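Local structure of thioesterase domain-containing protein (Pseudomonas aeruginosa, 3F1T) at residues D31-L39 and L62-C73. The protein is probably a hotdog-fold thioesterase that hydrolyses acyl-CoA thioesters, perhaps 1,4-dihydroxy-2-naphthoyl-CoA, although its true substrate is uncertain. Residues are numbered along the deposited sequence; the frame is centred on the assembly and turned at random. Where two conformers were deposited one is given.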
# COMPACT_ATOMS: atom_id res chain seq x y z
N ASP B 31 9.62 20.15 -14.36
CA ASP B 31 8.96 21.43 -14.41
C ASP B 31 7.80 21.43 -13.44
O ASP B 31 7.56 20.44 -12.74
CB ASP B 31 8.47 21.73 -15.83
CG ASP B 31 7.57 20.64 -16.38
OD1 ASP B 31 7.74 20.27 -17.56
OD2 ASP B 31 6.69 20.15 -15.63
N GLU B 32 7.03 22.50 -13.47
CA GLU B 32 5.99 22.72 -12.48
C GLU B 32 5.02 21.55 -12.47
O GLU B 32 4.49 21.20 -11.42
CB GLU B 32 5.26 24.04 -12.75
CG GLU B 32 4.47 24.10 -14.07
CD GLU B 32 5.36 24.11 -15.33
OE1 GLU B 32 6.49 24.66 -15.27
OE2 GLU B 32 4.89 23.63 -16.39
N LYS B 33 4.89 20.86 -13.60
CA LYS B 33 3.88 19.81 -13.73
C LYS B 33 4.38 18.41 -13.38
O LYS B 33 3.59 17.45 -13.35
CB LYS B 33 3.28 19.82 -15.13
N GLY B 34 5.69 18.24 -13.22
CA GLY B 34 6.22 16.95 -12.83
C GLY B 34 7.62 16.66 -13.30
O GLY B 34 8.35 17.56 -13.74
N LEU B 35 8.02 15.40 -13.15
CA LEU B 35 9.43 15.01 -13.23
C LEU B 35 9.56 13.65 -13.92
O LEU B 35 8.83 12.71 -13.59
CB LEU B 35 10.03 14.96 -11.82
CG LEU B 35 11.49 14.49 -11.76
CD1 LEU B 35 12.42 15.66 -12.04
CD2 LEU B 35 11.82 13.84 -10.42
N THR B 36 10.49 13.54 -14.86
CA THR B 36 10.78 12.29 -15.56
C THR B 36 12.25 11.89 -15.38
O THR B 36 13.16 12.64 -15.74
CB THR B 36 10.46 12.39 -17.07
OG1 THR B 36 9.14 12.90 -17.25
CG2 THR B 36 10.56 11.03 -17.73
N LEU B 37 12.46 10.69 -14.87
CA LEU B 37 13.78 10.10 -14.82
C LEU B 37 13.85 8.94 -15.80
O LEU B 37 12.83 8.31 -16.09
CB LEU B 37 14.07 9.57 -13.40
CG LEU B 37 14.82 10.50 -12.44
CD1 LEU B 37 14.06 11.79 -12.25
CD2 LEU B 37 15.09 9.82 -11.10
N ARG B 38 15.07 8.51 -16.09
CA ARG B 38 15.30 7.34 -16.88
C ARG B 38 16.30 6.39 -16.21
O ARG B 38 17.35 6.81 -15.75
CB ARG B 38 15.77 7.73 -18.28
CG ARG B 38 16.03 6.55 -19.18
CD ARG B 38 16.81 6.95 -20.40
NE ARG B 38 18.19 7.30 -20.09
CZ ARG B 38 19.14 7.43 -21.02
NH1 ARG B 38 18.87 7.13 -22.28
NH2 ARG B 38 20.35 7.83 -20.69
N LEU B 39 15.99 5.09 -16.24
CA LEU B 39 16.94 4.04 -15.92
C LEU B 39 17.37 3.31 -17.20
O LEU B 39 16.59 2.57 -17.79
CB LEU B 39 16.27 3.06 -14.95
CG LEU B 39 16.88 1.68 -14.71
CD1 LEU B 39 18.13 1.81 -13.83
CD2 LEU B 39 15.84 0.79 -14.03
N LEU B 62 14.28 3.52 -9.09
CA LEU B 62 13.92 4.53 -10.09
C LEU B 62 12.71 5.31 -9.59
O LEU B 62 12.70 6.55 -9.59
CB LEU B 62 13.61 3.88 -11.44
CG LEU B 62 12.89 4.76 -12.48
CD1 LEU B 62 13.78 5.93 -12.92
CD2 LEU B 62 12.40 3.95 -13.66
N MSE B 63 11.77 4.58 -9.00
CA MSE B 63 10.44 5.13 -8.73
C MSE B 63 10.32 5.76 -7.35
O MSE B 63 9.64 6.77 -7.17
CB MSE B 63 9.38 4.04 -8.90
CG MSE B 63 9.20 3.62 -10.33
SE MSE B 63 8.87 5.10 -11.54
CE MSE B 63 7.65 6.19 -10.47
N ASP B 64 11.00 5.17 -6.37
CA ASP B 64 11.30 5.85 -5.12
C ASP B 64 12.03 7.16 -5.37
O ASP B 64 11.67 8.18 -4.79
CB ASP B 64 12.12 4.96 -4.17
CG ASP B 64 12.31 5.60 -2.81
OD1 ASP B 64 11.46 6.41 -2.40
OD2 ASP B 64 13.35 5.35 -2.19
N THR B 65 13.10 7.11 -6.16
CA THR B 65 13.89 8.31 -6.50
C THR B 65 13.09 9.36 -7.28
O THR B 65 13.14 10.55 -6.97
CB THR B 65 15.12 7.94 -7.35
OG1 THR B 65 15.93 7.00 -6.64
CG2 THR B 65 15.95 9.19 -7.68
N THR B 66 12.38 8.92 -8.30
CA THR B 66 11.52 9.82 -9.05
C THR B 66 10.52 10.57 -8.16
O THR B 66 10.34 11.78 -8.32
CB THR B 66 10.79 9.08 -10.20
OG1 THR B 66 11.75 8.58 -11.13
CG2 THR B 66 9.87 10.01 -10.95
N CYS B 67 9.75 9.85 -7.36
CA CYS B 67 8.80 10.48 -6.42
C CYS B 67 9.48 11.44 -5.45
O CYS B 67 9.03 12.57 -5.23
CB CYS B 67 8.02 9.43 -5.64
SG CYS B 67 6.93 8.39 -6.64
N GLY B 68 10.57 10.99 -4.83
CA GLY B 68 11.34 11.87 -3.94
C GLY B 68 11.72 13.16 -4.62
O GLY B 68 11.52 14.26 -4.07
N ILE B 69 12.27 13.06 -5.83
CA ILE B 69 12.82 14.25 -6.46
C ILE B 69 11.75 15.16 -7.04
O ILE B 69 11.97 16.36 -7.24
CB ILE B 69 13.86 13.86 -7.53
CG1 ILE B 69 15.08 13.23 -6.86
CG2 ILE B 69 14.28 15.09 -8.31
CD1 ILE B 69 16.19 12.89 -7.84
N SER B 70 10.58 14.60 -7.31
CA SER B 70 9.47 15.38 -7.85
C SER B 70 8.95 16.41 -6.87
O SER B 70 8.28 17.36 -7.27
CB SER B 70 8.33 14.45 -8.30
OG SER B 70 7.58 14.00 -7.19
N THR B 71 9.37 16.30 -5.61
CA THR B 71 9.06 17.34 -4.63
C THR B 71 9.66 18.69 -5.03
O THR B 71 9.19 19.72 -4.56
CB THR B 71 9.56 16.97 -3.21
OG1 THR B 71 10.98 16.79 -3.24
CG2 THR B 71 8.92 15.70 -2.73
N VAL B 72 10.70 18.68 -5.86
CA VAL B 72 11.35 19.92 -6.29
C VAL B 72 10.34 20.75 -7.05
O VAL B 72 10.43 21.98 -7.08
CB VAL B 72 12.62 19.70 -7.16
CG1 VAL B 72 13.67 18.86 -6.43
CG2 VAL B 72 12.27 19.10 -8.53
N CYS B 73 9.31 20.09 -7.56
CA CYS B 73 8.36 20.76 -8.43
C CYS B 73 7.47 21.67 -7.63
O CYS B 73 6.74 22.47 -8.20
CB CYS B 73 7.51 19.76 -9.19
SG CYS B 73 8.46 18.70 -10.29
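Leu62 O, on the helix that packs against Leu37 and Leu39, is gripped by two donors, Thr66 N and Thr66 OG1, each 2.7 Å away; they reach it from opposite faces of the carbonyl plane. The contact illustrates the hotdog fold, in which helix 56-70 lies against a curved antiparallel sheet; here the axes of strand 34-39 and helix segment 62-70 approach to 8.1 Å, their N-to-C directions 149° apart, closer to antiparallel than parallel. The Thr66 hydroxyl is spent on the helix carbonyl, and Leu37 CB packs 3.4 Å from Thr66 OG1 in van der Waals contact, the two side chains sliding past each other in opposite directions. The Leu37 and Thr65 side chains cross at about a right angle, CD2 against CG2, while Leu62 CD1 touches Leu37 CB. Leu35 spans the next turn, from Thr66 to Ser70: with CG opposite its own backbone N (chi1 177°) and chi2 at 83°, CD2 sits 3.3 Å from Thr66 O and tightly against Ile69 CG2. Ser70 CB touches Leu35 CB, and Ser70 OG bonds to Cys67 O and to Thr116 of strand 113-121, tying the helix to the sheet. Just before the strand, Asp31 to Gly34 form a type I turn, within which Asp31 OD2 accepts from Lys33 N, an Asx turn. Cys73 packs against this turn, its SG 3.1 Å from Asp31 O and 3.6 Å from Gly34 O.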